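Long-range contacts in putative adhesin (Bacteroides thetaiotaomicron, PDB 4QDG), which probably serves as an outer-membrane lipoprotein of the FimB/Mfa2 family, associated with fimbrillin pili and cell adhesion: residues R18-Y23 / T143-K148; N29-K34 / T58-E63; V156-N161 / R212-A217. All coordinates share one frame; numbering follows the deposited sequence.

Contact 1: residues R18-Y23 / T143-K148; sequences RFIYDY and TVEMMK
Arg18 O accepts a nearly straight bond from Val144 N (2.8 Å, 173° at the hydrogen) and also receives a C-H...O contact from Thr143 CA. Val144 O takes Ile20 N, and Ile20 O takes Met146 N, the parallel pairing of strands 18-20 and 143-145. On one face the Phe19 ring lies alongside Val144, with Phe19 CD2 3.8 Å from Val144 CB. On the other, Thr143 CG2, anti to the backbone N, meets both CG1 and CG2 of Ile20. Ile20 CG2 in turn sits over the centre of the Arg18 guanidinium, 3.5 Å above its plane, while a water at the guanidinium edge joins Arg18 NH1 to Thr143 OG1. Asp22 OD1 and Glu145 OE1 are like charges 4.6 Å apart; a water donating to Asp22 OD2 and Glu145 OE1 probably eases the repulsion. Farther along the chain, Met146 O lies at the edge of the Tyr21 ring, 3.5 Å from Tyr21 CD1, and the phenol end crosses the aliphatic chain of Lys148, whose NZ reaches Ser277. Ala80 of strand 75-82 packs against Phe19, Val144 and Met146, strand 127-137 flanks Val144, and Tyr23 rests on helix 269-275.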
# COMPACT_ATOMS: atom_id res chain seq x y z
N ARG A 18 -14.45 -16.48 -4.40
CA ARG A 18 -14.85 -15.07 -4.39
C ARG A 18 -13.64 -14.28 -3.90
O ARG A 18 -12.88 -14.78 -3.06
CB ARG A 18 -16.10 -14.84 -3.50
CG ARG A 18 -16.54 -13.37 -3.42
CD ARG A 18 -17.82 -13.17 -2.63
NE ARG A 18 -18.32 -11.81 -2.77
CZ ARG A 18 -18.71 -11.03 -1.76
NH1 ARG A 18 -18.67 -11.48 -0.51
NH2 ARG A 18 -19.13 -9.79 -1.99
N PHE A 19 -13.41 -13.11 -4.49
CA PHE A 19 -12.29 -12.25 -4.10
C PHE A 19 -12.83 -10.92 -3.60
O PHE A 19 -13.59 -10.25 -4.30
CB PHE A 19 -11.32 -12.06 -5.27
CG PHE A 19 -10.76 -13.36 -5.78
CD1 PHE A 19 -11.42 -14.08 -6.77
CD2 PHE A 19 -9.57 -13.87 -5.27
CE1 PHE A 19 -10.92 -15.31 -7.23
CE2 PHE A 19 -9.07 -15.10 -5.74
CZ PHE A 19 -9.75 -15.80 -6.71
N ILE A 20 -12.53 -10.57 -2.35
CA ILE A 20 -13.02 -9.30 -1.78
C ILE A 20 -11.85 -8.45 -1.25
O ILE A 20 -10.80 -8.99 -0.91
CB ILE A 20 -14.12 -9.49 -0.69
CG1 ILE A 20 -13.56 -10.01 0.64
CG2 ILE A 20 -15.26 -10.38 -1.21
CD1 ILE A 20 -14.47 -9.77 1.86
N TYR A 21 -12.06 -7.12 -1.22
CA TYR A 21 -11.13 -6.14 -0.63
C TYR A 21 -11.98 -5.19 0.23
O TYR A 21 -12.45 -4.16 -0.24
CB TYR A 21 -10.25 -5.42 -1.68
CG TYR A 21 -9.59 -4.14 -1.18
CD1 TYR A 21 -8.76 -4.15 -0.06
CD2 TYR A 21 -9.86 -2.91 -1.79
CE1 TYR A 21 -8.19 -2.96 0.44
CE2 TYR A 21 -9.28 -1.73 -1.31
CZ TYR A 21 -8.44 -1.76 -0.21
OH TYR A 21 -7.88 -0.58 0.24
N ASP A 22 -12.24 -5.61 1.47
CA ASP A 22 -12.99 -4.82 2.45
C ASP A 22 -12.04 -4.33 3.59
O ASP A 22 -12.50 -3.63 4.48
CB ASP A 22 -14.23 -5.60 2.99
CG ASP A 22 -14.00 -6.73 3.98
OD1 ASP A 22 -12.86 -6.86 4.49
OD2 ASP A 22 -14.98 -7.44 4.31
N TYR A 23 -10.72 -4.67 3.53
CA TYR A 23 -9.71 -4.28 4.53
C TYR A 23 -9.24 -2.82 4.32
O TYR A 23 -8.08 -2.53 4.01
CB TYR A 23 -8.50 -5.23 4.49
CG TYR A 23 -7.84 -5.39 5.84
CD1 TYR A 23 -8.56 -5.81 6.95
CD2 TYR A 23 -6.47 -5.18 5.99
CE1 TYR A 23 -7.94 -6.01 8.19
CE2 TYR A 23 -5.84 -5.37 7.23
CZ TYR A 23 -6.58 -5.81 8.31
OH TYR A 23 -5.99 -6.02 9.53
N THR A 143 -14.03 -17.47 0.17
CA THR A 143 -13.73 -16.07 -0.08
C THR A 143 -12.30 -15.74 0.31
O THR A 143 -11.88 -16.01 1.43
CB THR A 143 -14.73 -15.15 0.66
OG1 THR A 143 -16.03 -15.43 0.17
CG2 THR A 143 -14.41 -13.66 0.50
N VAL A 144 -11.56 -15.15 -0.65
CA VAL A 144 -10.20 -14.69 -0.43
C VAL A 144 -10.29 -13.22 -0.08
O VAL A 144 -10.67 -12.40 -0.92
CB VAL A 144 -9.24 -14.94 -1.62
CG1 VAL A 144 -7.81 -14.54 -1.22
CG2 VAL A 144 -9.30 -16.41 -2.09
N GLU A 145 -10.04 -12.93 1.19
CA GLU A 145 -10.10 -11.59 1.75
C GLU A 145 -8.74 -10.95 1.55
O GLU A 145 -7.72 -11.46 2.01
CB GLU A 145 -10.50 -11.64 3.23
CG GLU A 145 -11.76 -12.45 3.47
CD GLU A 145 -12.34 -12.33 4.87
OE1 GLU A 145 -12.19 -11.25 5.49
OE2 GLU A 145 -13.01 -13.30 5.31
N MSE A 146 -8.72 -9.86 0.78
CA MSE A 146 -7.47 -9.24 0.42
C MSE A 146 -7.19 -7.90 1.09
O MSE A 146 -8.10 -7.20 1.54
CB MSE A 146 -7.41 -9.10 -1.09
CG MSE A 146 -7.45 -10.48 -1.74
SE MSE A 146 -7.53 -10.32 -3.60
CE MSE A 146 -5.61 -10.04 -3.94
N MSE A 147 -5.88 -7.57 1.17
CA MSE A 147 -5.43 -6.30 1.72
C MSE A 147 -4.60 -5.55 0.70
O MSE A 147 -4.11 -6.17 -0.23
CB MSE A 147 -4.66 -6.48 3.04
CG MSE A 147 -3.33 -7.21 2.91
SE MSE A 147 -2.24 -6.84 4.47
CE MSE A 147 -1.45 -5.35 3.80
N LYS A 148 -4.48 -4.23 0.86
CA LYS A 148 -3.72 -3.35 -0.02
C LYS A 148 -2.34 -3.11 0.61
O LYS A 148 -2.25 -2.76 1.79
CB LYS A 148 -4.52 -2.04 -0.22
CG LYS A 148 -3.90 -1.06 -1.20
CD LYS A 148 -4.82 0.10 -1.44
CE LYS A 148 -4.23 1.13 -2.36
NZ LYS A 148 -5.07 2.37 -2.35
O HOH W 1 -18.15 -13.60 1.17
O HOH W 2 -10.70 -7.93 2.36
O HOH W 3 -11.09 -8.65 5.06
O HOH W 4 -14.64 -9.78 5.69
O HOH W 5 -5.49 -3.06 3.28

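Contact 2: residues N29-K34 / T58-E63; sequences NAFAKK and TELQDE
Ala32 and Gln61 bring the two backbones together, with Ala32 CA 4.2 Å from Gln61 CA. The first belongs to the short helix 31-34, for which Ala30 is the N-cap; the second closes residues 58-61, which have helical torsions and are held by turn bonds such as Gln61 N to Thr58 O. The segments form no direct hydrogen bond with each other. Instead Ala32 CA points its hydrogen at Leu60 O in a fairly straight C-H...O contact (3.5 Å, 159°), and Ala32 CB rests against Gln61 O. A water completes the junction: it donates to Ala32 O at 2.6 Å and accepts from Gln61 NE2 at 2.7 Å. A second water accepts from Ala32 N; its bond to Glu63 OE2 is less certain, since Glu63 has two conformers. Phe31 CG stands anti to the backbone N (chi1 -175°), and the ring meets Leu60 by its edge, Leu60 CD2 lying in the ring plane 4.0 Å from Phe31 CE1. Phe31 also packs on Phe19 of strand 15-20. Ahead of the helix, Asn29 OD1 accepts Phe31 N at 3.1 Å, the donor standing well above the amide plane, and takes Tyr21 N as well. The bond to Phe31 N makes an Asx turn at the start of the helix. The loop between strands 49-55 and 67-70 thus lies against a helix followed closely in the chain by Asp36 and Cys37, which with Cys86 and His124 form a magnesium site; the side chain of Leu60 comes within about 5 Å of that of Cys37.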
# COMPACT_ATOMS: atom_id res chain seq x y z
N ASN A 29 -16.37 -3.64 0.68
CA ASN A 29 -15.75 -4.23 -0.50
C ASN A 29 -15.59 -3.23 -1.64
O ASN A 29 -16.55 -2.59 -2.08
CB ASN A 29 -16.51 -5.47 -0.98
CG ASN A 29 -15.80 -6.25 -2.06
OD1 ASN A 29 -14.56 -6.24 -2.17
ND2 ASN A 29 -16.58 -6.93 -2.91
N ALA A 30 -14.34 -3.09 -2.11
CA ALA A 30 -13.97 -2.20 -3.19
C ALA A 30 -13.16 -2.95 -4.23
O ALA A 30 -12.50 -2.32 -5.08
CB ALA A 30 -13.16 -1.04 -2.63
N PHE A 31 -13.20 -4.31 -4.18
CA PHE A 31 -12.46 -5.17 -5.11
C PHE A 31 -12.75 -4.80 -6.57
O PHE A 31 -11.80 -4.61 -7.32
CB PHE A 31 -12.77 -6.68 -4.90
CG PHE A 31 -11.92 -7.58 -5.76
CD1 PHE A 31 -12.31 -7.93 -7.05
CD2 PHE A 31 -10.68 -8.04 -5.31
CE1 PHE A 31 -11.49 -8.72 -7.87
CE2 PHE A 31 -9.88 -8.86 -6.12
CZ PHE A 31 -10.30 -9.19 -7.39
N ALA A 32 -14.05 -4.72 -6.96
CA ALA A 32 -14.51 -4.44 -8.32
C ALA A 32 -13.97 -3.11 -8.86
O ALA A 32 -13.64 -3.04 -10.04
CB ALA A 32 -16.03 -4.44 -8.38
N LYS A 33 -13.84 -2.10 -8.01
CA LYS A 33 -13.35 -0.81 -8.49
C LYS A 33 -11.84 -0.66 -8.33
O LYS A 33 -11.27 0.19 -9.02
CB LYS A 33 -14.08 0.38 -7.84
CG LYS A 33 -14.36 0.28 -6.35
CD LYS A 33 -15.35 1.37 -5.90
CE LYS A 33 -15.79 1.22 -4.45
NZ LYS A 33 -16.53 2.41 -3.96
N LYS A 34 -11.18 -1.49 -7.50
CA LYS A 34 -9.74 -1.30 -7.28
C LYS A 34 -8.85 -2.37 -7.89
O LYS A 34 -7.74 -2.02 -8.28
CB LYS A 34 -9.42 -1.16 -5.78
CG LYS A 34 -10.13 0.02 -5.06
CD LYS A 34 -9.99 1.37 -5.76
CE LYS A 34 -9.11 2.37 -5.06
NZ LYS A 34 -8.03 2.89 -5.96
N THR A 58 -12.71 -7.63 -17.94
CA THR A 58 -13.76 -6.78 -17.38
C THR A 58 -14.59 -7.52 -16.33
O THR A 58 -15.29 -6.88 -15.54
CB THR A 58 -14.68 -6.23 -18.51
OG1 THR A 58 -15.38 -7.30 -19.14
CG2 THR A 58 -13.90 -5.41 -19.55
N GLU A 59 -14.52 -8.87 -16.33
CA GLU A 59 -15.25 -9.74 -15.39
C GLU A 59 -14.89 -9.43 -13.93
O GLU A 59 -15.68 -9.76 -13.04
CB GLU A 59 -15.02 -11.24 -15.70
CG GLU A 59 -13.58 -11.71 -15.57
CD GLU A 59 -12.89 -12.04 -16.88
OE1 GLU A 59 -12.84 -11.15 -17.76
OE2 GLU A 59 -12.38 -13.17 -17.03
N LEU A 60 -13.72 -8.76 -13.68
CA LEU A 60 -13.29 -8.41 -12.33
C LEU A 60 -14.09 -7.24 -11.77
O LEU A 60 -14.15 -7.06 -10.56
CB LEU A 60 -11.78 -8.09 -12.28
CG LEU A 60 -10.81 -9.24 -12.53
CD1 LEU A 60 -9.43 -8.75 -12.52
CD2 LEU A 60 -10.95 -10.33 -11.49
N GLN A 61 -14.72 -6.47 -12.65
CA GLN A 61 -15.57 -5.33 -12.30
C GLN A 61 -16.98 -5.82 -11.94
O GLN A 61 -17.77 -5.07 -11.39
CB GLN A 61 -15.61 -4.29 -13.44
CG GLN A 61 -14.35 -3.42 -13.50
CD GLN A 61 -13.29 -4.01 -14.40
OE1 GLN A 61 -13.39 -3.98 -15.62
NE2 GLN A 61 -12.20 -4.49 -13.82
N ASP A 62 -17.28 -7.09 -12.23
CA ASP A 62 -18.56 -7.68 -11.87
C ASP A 62 -18.45 -8.20 -10.43
O ASP A 62 -17.57 -9.01 -10.14
CB ASP A 62 -18.94 -8.79 -12.89
CG ASP A 62 -20.18 -9.60 -12.58
OD1 ASP A 62 -21.07 -9.09 -11.84
OD2 ASP A 62 -20.29 -10.74 -13.10
N GLU A 63 -19.34 -7.72 -9.52
CA GLU A 63 -19.30 -8.10 -8.12
C GLU A 63 -19.78 -9.56 -7.91
O GLU A 63 -19.44 -10.15 -6.88
CB GLU A 63 -20.06 -7.10 -7.24
CG GLU A 63 -19.12 -6.06 -6.62
CD GLU A 63 -19.74 -4.78 -6.09
OE1 GLU A 63 -20.49 -4.12 -6.85
OE2 GLU A 63 -19.42 -4.39 -4.94
O HOH W 6 -16.24 -4.10 -5.13
O HOH W 7 -11.76 -4.32 -11.21

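Contact 3: residues V156-N161 / R212-A217; sequences VLQQMN and REVVVA
Val216 spreads its two methyls over different partners: CG1 is anti to its own carbonyl carbon and faces Gln158, whereas CG2, set between the backbone N and the carbonyl carbon, faces Val156. The Gln158 side chain meets it fully extended, with CG anti to the backbone N (chi1 -178°), and runs obliquely across the valine. As a result Val216 CG1 touches the glutamine from CB to the amide, coming 3.6 Å from Gln158 OE1, and farther out Gln158 NE2 reaches 4.1 Å from Val214 CG1. The other methyl, Val216 CG2, meets Val156 CG1 at 3.7 Å. The backbones are joined by one antiparallel hydrogen-bonded pair. Leu157 N donates to Ala217 O at 2.9 Å, and Ala217 N donates to Leu157 O at 3.0 Å, this second donor lying in the carbonyl plane. Val156 CA adds a C-H...O contact to Ala217 O. The strands 156-159 and 213-217 meet at 144°, well short of antiparallel, and soon diverge: where the next hydrogen-bonded pair would fall, Gln159 N and Val215 O are 5.4 Å apart. A water fills that place, accepting from Gln159 N and donating to Val215 O at 2.7 Å. Leu157 and Ala217 share one face of the sheet, their CB atoms in loose apolar contact, and Leu157 packs against Phe170 and Phe172 of strand 170-176, which belongs to a different sheet. This packing of sheet on sheet is consistent with the transthyretin-like beta-sandwich expected from the family. Strand 140-159 is bordered here by 213-223 and, in parallel, by 278-285, whose Ile282 and Phe284 touch Gln158. From the other neighbour of 213-223, strand 199-207, Ala205 touches both Val214 and Val216.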
# COMPACT_ATOMS: atom_id res chain seq x y z
N VAL A 156 2.23 18.24 3.12
CA VAL A 156 1.92 19.65 2.89
C VAL A 156 2.75 20.54 3.84
O VAL A 156 2.89 20.23 5.02
CB VAL A 156 0.40 19.92 3.01
CG1 VAL A 156 0.08 21.42 2.95
CG2 VAL A 156 -0.37 19.18 1.91
N LEU A 157 3.33 21.62 3.28
CA LEU A 157 4.05 22.65 4.03
C LEU A 157 3.22 23.90 3.96
O LEU A 157 2.88 24.35 2.87
CB LEU A 157 5.48 22.87 3.53
CG LEU A 157 6.39 21.66 3.33
CD1 LEU A 157 7.75 22.09 2.88
CD2 LEU A 157 6.50 20.83 4.62
N GLN A 158 2.78 24.40 5.14
CA GLN A 158 1.90 25.55 5.26
C GLN A 158 2.44 26.57 6.24
O GLN A 158 2.78 26.22 7.35
CB GLN A 158 0.53 25.08 5.72
CG GLN A 158 -0.53 26.20 5.85
CD GLN A 158 -1.94 25.67 5.89
OE1 GLN A 158 -2.22 24.54 5.46
NE2 GLN A 158 -2.86 26.50 6.35
N GLN A 159 2.48 27.84 5.85
CA GLN A 159 2.94 28.87 6.81
C GLN A 159 1.82 29.16 7.78
O GLN A 159 0.68 29.32 7.36
CB GLN A 159 3.40 30.14 6.12
CG GLN A 159 4.82 30.03 5.62
CD GLN A 159 5.48 31.37 5.60
OE1 GLN A 159 5.68 31.98 6.65
NE2 GLN A 159 5.81 31.84 4.41
N MSE A 160 2.14 29.19 9.08
CA MSE A 160 1.23 29.52 10.17
C MSE A 160 0.58 30.90 9.96
O MSE A 160 -0.61 31.04 10.21
CB MSE A 160 1.99 29.50 11.49
CG MSE A 160 1.08 29.45 12.68
SE MSE A 160 2.03 29.98 14.29
CE MSE A 160 2.02 31.90 14.00
N ASN A 161 1.36 31.89 9.48
CA ASN A 161 0.86 33.25 9.24
C ASN A 161 0.05 33.36 7.93
O ASN A 161 -0.65 34.35 7.73
CB ASN A 161 2.00 34.30 9.25
CG ASN A 161 3.05 34.15 8.17
OD1 ASN A 161 2.94 33.36 7.24
ND2 ASN A 161 4.12 34.93 8.29
N ARG A 212 -6.25 37.49 1.50
CA ARG A 212 -5.04 36.94 0.90
C ARG A 212 -5.15 35.43 0.79
O ARG A 212 -5.52 34.76 1.76
CB ARG A 212 -3.82 37.35 1.75
CG ARG A 212 -3.29 38.76 1.46
CD ARG A 212 -2.33 38.80 0.28
NE ARG A 212 -1.40 37.66 0.27
CZ ARG A 212 -0.25 37.59 0.94
NH1 ARG A 212 0.17 38.63 1.67
NH2 ARG A 212 0.51 36.51 0.87
N GLU A 213 -4.83 34.87 -0.39
CA GLU A 213 -4.86 33.42 -0.59
C GLU A 213 -3.71 32.76 0.14
O GLU A 213 -2.59 33.27 0.12
CB GLU A 213 -4.80 33.09 -2.08
CG GLU A 213 -5.17 31.67 -2.44
CD GLU A 213 -5.18 31.37 -3.93
OE1 GLU A 213 -5.27 32.32 -4.74
OE2 GLU A 213 -5.14 30.17 -4.28
N VAL A 214 -3.99 31.63 0.81
CA VAL A 214 -2.99 30.84 1.51
C VAL A 214 -2.51 29.78 0.52
O VAL A 214 -3.31 28.94 0.08
CB VAL A 214 -3.50 30.22 2.85
CG1 VAL A 214 -2.37 29.47 3.58
CG2 VAL A 214 -4.12 31.29 3.74
N VAL A 215 -1.23 29.86 0.15
CA VAL A 215 -0.62 28.96 -0.84
C VAL A 215 0.35 28.06 -0.10
O VAL A 215 1.26 28.51 0.59
CB VAL A 215 0.03 29.73 -2.02
CG1 VAL A 215 0.70 28.75 -3.00
CG2 VAL A 215 -0.99 30.58 -2.75
N VAL A 216 0.10 26.76 -0.23
CA VAL A 216 0.89 25.75 0.44
C VAL A 216 1.71 24.99 -0.59
O VAL A 216 1.39 25.00 -1.78
CB VAL A 216 -0.02 24.81 1.29
CG1 VAL A 216 -0.89 25.60 2.25
CG2 VAL A 216 -0.88 23.91 0.42
N ALA A 217 2.75 24.32 -0.12
CA ALA A 217 3.59 23.42 -0.91
C ALA A 217 3.10 22.00 -0.66
O ALA A 217 2.70 21.68 0.47
CB ALA A 217 5.05 23.58 -0.49
O HOH W 8 1.21 28.65 3.30

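In the fold
Contacts 1 and 2 adjoin, their centres 11 Å apart: Tyr21 O lies 2.9 Å from Ala30 N, tying the end of strand 15-20 to the lead-in of helix 31-34. Each is near a different magnesium ion. The Lys148 side chain of contact 1 is about 6 Å from the ion bound by Asn151, Leu273 and Glu276, and the Leu60 side chain of contact 2 about 8 Å from the other. Contact 3 lies away from both sites, its centre 39 Å from that of contact 1, on the opposite side of the chain's centre. The long strand 140-159 takes part in both contacts 1 and 3, spanning the distance between them.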